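Local coordinates for triosephosphate isomerase (Toxoplasma gondii, PDB 5UPR), which probably catalyses, as a homodimer, the interconversion of D-glyceraldehyde 3-phosphate and dihydroxyacetone phosphate, this chain being the triosephosphate isomerase domain, at the interface of chains A and B. Sequence-based numbering; all coordinates share one arbitrary frame. Chains: chain A/B, Triosephosphate isomerase.

Contact 1: the interface of chains A and B. Residues chain A 15, 17, 70, 102, 104; chain B 81-83.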
# COMPACT_ATOMS: atom_id res chain seq x y z
N ASN A 15 15.07 3.66 2.78
CA ASN A 15 13.68 3.41 3.01
C ASN A 15 13.11 4.71 3.65
O ASN A 15 13.30 4.94 4.85
CB ASN A 15 13.50 2.23 3.97
CG ASN A 15 12.02 1.95 4.31
OD1 ASN A 15 11.11 2.56 3.72
ND2 ASN A 15 11.77 1.01 5.26
N LYS A 17 10.10 5.29 4.37
CA LYS A 17 8.95 4.97 5.19
C LYS A 17 7.77 5.93 4.90
O LYS A 17 7.63 6.36 3.73
CB LYS A 17 9.32 4.84 6.66
CG LYS A 17 10.51 3.93 6.92
CD LYS A 17 10.78 3.70 8.42
CE LYS A 17 12.00 2.70 8.55
NZ LYS A 17 12.22 2.37 10.00
N GLN A 70 7.83 0.17 -1.25
CA GLN A 70 8.01 -0.28 0.15
C GLN A 70 7.28 -1.57 0.53
O GLN A 70 7.43 -2.02 1.70
CB GLN A 70 7.57 0.86 1.10
CG GLN A 70 8.46 2.10 1.07
CD GLN A 70 7.95 3.24 1.98
OE1 GLN A 70 7.14 2.99 2.93
NE2 GLN A 70 8.45 4.47 1.73
N HIS A 102 9.65 -5.98 5.92
CA HIS A 102 10.10 -5.05 6.91
C HIS A 102 9.48 -5.36 8.26
O HIS A 102 8.26 -5.67 8.31
CB HIS A 102 9.82 -3.60 6.50
CG HIS A 102 10.65 -2.61 7.25
ND1 HIS A 102 10.31 -2.16 8.49
CD2 HIS A 102 11.85 -2.07 6.97
CE1 HIS A 102 11.26 -1.34 8.91
NE2 HIS A 102 12.20 -1.26 8.01
N GLU A 104 8.34 -3.52 10.51
CA GLU A 104 7.11 -2.72 10.76
C GLU A 104 5.86 -3.41 10.14
O GLU A 104 4.81 -3.44 10.79
CB GLU A 104 7.29 -1.25 10.32
CG GLU A 104 8.36 -0.52 11.11
CD GLU A 104 9.04 0.61 10.39
OE1 GLU A 104 8.59 1.00 9.28
OE2 GLU A 104 10.04 1.17 11.01
N PHE B 81 6.31 3.89 9.23
CA PHE B 81 5.26 2.99 8.88
C PHE B 81 5.49 2.51 7.43
O PHE B 81 4.80 2.91 6.47
CB PHE B 81 3.88 3.63 9.06
CG PHE B 81 3.78 4.54 10.25
CD1 PHE B 81 3.98 4.05 11.53
CD2 PHE B 81 3.47 5.89 10.09
CE1 PHE B 81 3.93 4.90 12.63
CE2 PHE B 81 3.36 6.74 11.18
CZ PHE B 81 3.59 6.24 12.46
N THR B 82 6.43 1.59 7.29
CA THR B 82 6.84 1.08 5.97
C THR B 82 5.65 0.52 5.18
O THR B 82 4.88 -0.33 5.69
CB THR B 82 8.02 0.07 6.12
OG1 THR B 82 9.20 0.78 6.65
CG2 THR B 82 8.38 -0.51 4.84
N GLY B 83 5.47 1.02 3.97
CA GLY B 83 4.41 0.58 3.06
C GLY B 83 3.02 1.11 3.30
O GLY B 83 2.08 0.65 2.64
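A chain B loop, represented by B:Phe81, B:Thr82 and B:Gly83, inserts B:Thr82 among chain A segments from four places: the end of strand 10-15 (A:Asn15) with the loop behind it (A:Lys17), the loop after strand 65-69 (A:Gln70), the loop residue A:His102, and helix 103-107 (A:Glu104). Chain A hides 80 Å² of B:Thr82, far more than of any other residue in this contact. Its hydroxyl OG1 donates to carboxylate oxygen OE1 of A:Glu104 at 2.7 Å, approaching from above the carboxylate plane, 41° out of it. The backbone N of B:Thr82 reaches the same OE1 of A:Glu104 at 3.0 Å, but nearly along the C-O direction. One oxygen thus accepts twice, which the threonine torsion explains: OG1 stands beside its own backbone N (chi1 -64°), and CG2 turns toward A:His102 CB and A:Gln70. The hydroxyl also accepts: the amide ND2 of A:Asn15 donates to B:Thr82 OG1 at 2.9 Å, with OG1 close to the amide plane. Over the centre of the A:His102 ring, OG1 of B:Thr82 sits 3.6 Å above one face. Next along the loop, B:Gly83 N meets A:Gln70 OE1 at 2.8 Å, almost straight (174° at H) and on a lone pair in the carbonyl plane. A second shell fixes the acceptors. A:Gln70 NE2 bonds A:Lys17 O at 2.9 Å, setting the amide flip, and A:Lys17 NZ forms a salt bridge to A:Glu104 OE2 at 2.7 Å, steadying the carboxylate's other oxygen. Within the family, A:Asn15, A:Lys17 and A:His102 are active-site residues, with the histidine acting as the electrophile. The partner's threonine thus appears to buttress A:Asn15 and A:His102 directly, and the amine of A:Lys17 through A:Glu104. The site lies at the C-terminal ends of the strands of the TIM barrel, where the loop of one subunit docks beside the active site of the other.

Contact 2: the interface of chains A and B. Residues chain A 50-51; chain B 50, 53-54, 85, 93, 95.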
# COMPACT_ATOMS: atom_id res chain seq x y z
N SER A 50 4.45 5.14 -2.17
CA SER A 50 4.01 4.79 -3.51
C SER A 50 3.46 5.99 -4.30
O SER A 50 3.57 6.04 -5.52
CB SER A 50 3.04 3.63 -3.51
OG SER A 50 1.86 3.93 -2.81
N LEU A 51 2.86 6.93 -3.60
CA LEU A 51 2.30 8.16 -4.20
C LEU A 51 3.30 9.00 -5.01
O LEU A 51 2.90 9.66 -5.96
CB LEU A 51 1.70 9.06 -3.11
CG LEU A 51 0.48 8.64 -2.36
CD1 LEU A 51 0.06 9.71 -1.35
CD2 LEU A 51 -0.75 8.39 -3.31
N SER B 50 -2.49 3.72 -6.05
CA SER B 50 -1.74 4.87 -5.53
C SER B 50 -0.59 5.33 -6.46
O SER B 50 -0.26 6.50 -6.50
CB SER B 50 -1.21 4.57 -4.14
OG SER B 50 -0.34 3.47 -4.12
N ILE B 53 -2.03 8.02 -9.03
CA ILE B 53 -2.83 9.16 -8.59
C ILE B 53 -2.30 10.47 -9.12
O ILE B 53 -3.07 11.30 -9.60
CB ILE B 53 -3.07 9.20 -7.09
CG1 ILE B 53 -4.03 8.05 -6.68
CG2 ILE B 53 -3.72 10.50 -6.70
CD1 ILE B 53 -4.21 7.79 -5.17
N SER B 54 -1.00 10.71 -9.01
CA SER B 54 -0.45 11.99 -9.41
C SER B 54 -0.60 12.28 -10.91
O SER B 54 -0.82 13.42 -11.31
CB SER B 54 1.03 12.15 -9.01
OG SER B 54 1.84 11.35 -9.79
N LEU B 85 0.37 4.48 3.54
CA LEU B 85 0.04 5.87 3.19
C LEU B 85 -0.90 6.45 4.25
O LEU B 85 -2.06 6.03 4.35
CB LEU B 85 -0.64 5.95 1.80
CG LEU B 85 0.14 5.20 0.70
CD1 LEU B 85 -0.61 5.18 -0.61
CD2 LEU B 85 1.54 5.80 0.48
N LYS B 93 -1.01 15.74 -0.27
CA LYS B 93 -0.84 15.55 -1.71
C LYS B 93 -2.11 16.01 -2.49
O LYS B 93 -2.22 15.78 -3.66
CB LYS B 93 -0.47 14.04 -1.93
CG LYS B 93 -0.24 13.55 -3.35
CD LYS B 93 0.88 14.28 -4.00
CE LYS B 93 1.32 13.67 -5.33
NZ LYS B 93 2.20 14.65 -6.05
N ILE B 95 -5.28 15.02 -2.34
CA ILE B 95 -6.21 13.96 -2.65
C ILE B 95 -7.38 14.12 -1.65
O ILE B 95 -7.15 13.99 -0.45
CB ILE B 95 -5.52 12.59 -2.47
CG1 ILE B 95 -4.36 12.46 -3.49
CG2 ILE B 95 -6.56 11.48 -2.67
CD1 ILE B 95 -3.37 11.32 -3.13
O HOH W 1 4.41 10.67 -8.15
O HOH W 2 0.61 8.90 -7.37
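The 3-10 helices 50-52 of both chains meet, and that of chain A also presses A:Leu51 against the start of chain B helix 53-59 and the loop residues B:Leu85, B:Lys93 and B:Ile95. The two Ser50 hydroxyls, A:Ser50 OG and B:Ser50 OG, are hydrogen-bonded at 2.6 Å. Both OG atoms lie between backbone N and carbonyl carbon, with matching chi1 values of 62° and 61°, as expected for a pair close to the dimer two-fold. Which hydroxyl donates is not decided. B:Leu85 CD1 packs over this pair from chain B and also meets A:Leu51 CG at 4.0 Å, their side chains crossing at a slant. A:Leu51, with 89 Å² hidden, supplies most of the apolar contact. Its CD2 branch reaches B:Ile95 CD1 tip to tip at 3.9 Å. The same A:Leu51 CD2 methyl touches B:Ile53 CD1 at 4.0 Å and lies near B:Ser50 CB, so it sits among B:Ile95, B:Ile53 and the B:Ser50 CB. Polar backbone is bridged by water: water 2 binds A:Leu51 O at 2.8 Å and B:Ser50 O at 2.7 Å. A third link, from B:Ser54 N to water 2 at 2.9 Å, is fairly straight, with 161° at the hydrogen.

The C-alpha centres of contact 1 and contact 2 lie about 16 Å apart, and the residues described for the two do not overlap. They are tied through chain B, where B:Gly83 of contact 1 and B:Leu85 of contact 2 are two positions apart in the loop preceding helix 87-92. One stretch of backbone thus runs from the neighbour's catalytic pocket to the packing near the two-fold. Because the twin of each contact recurs with the chains exchanged, both active sites are probably supported in this way, in keeping with a homodimer whose assembly and catalytic geometry are probably coupled.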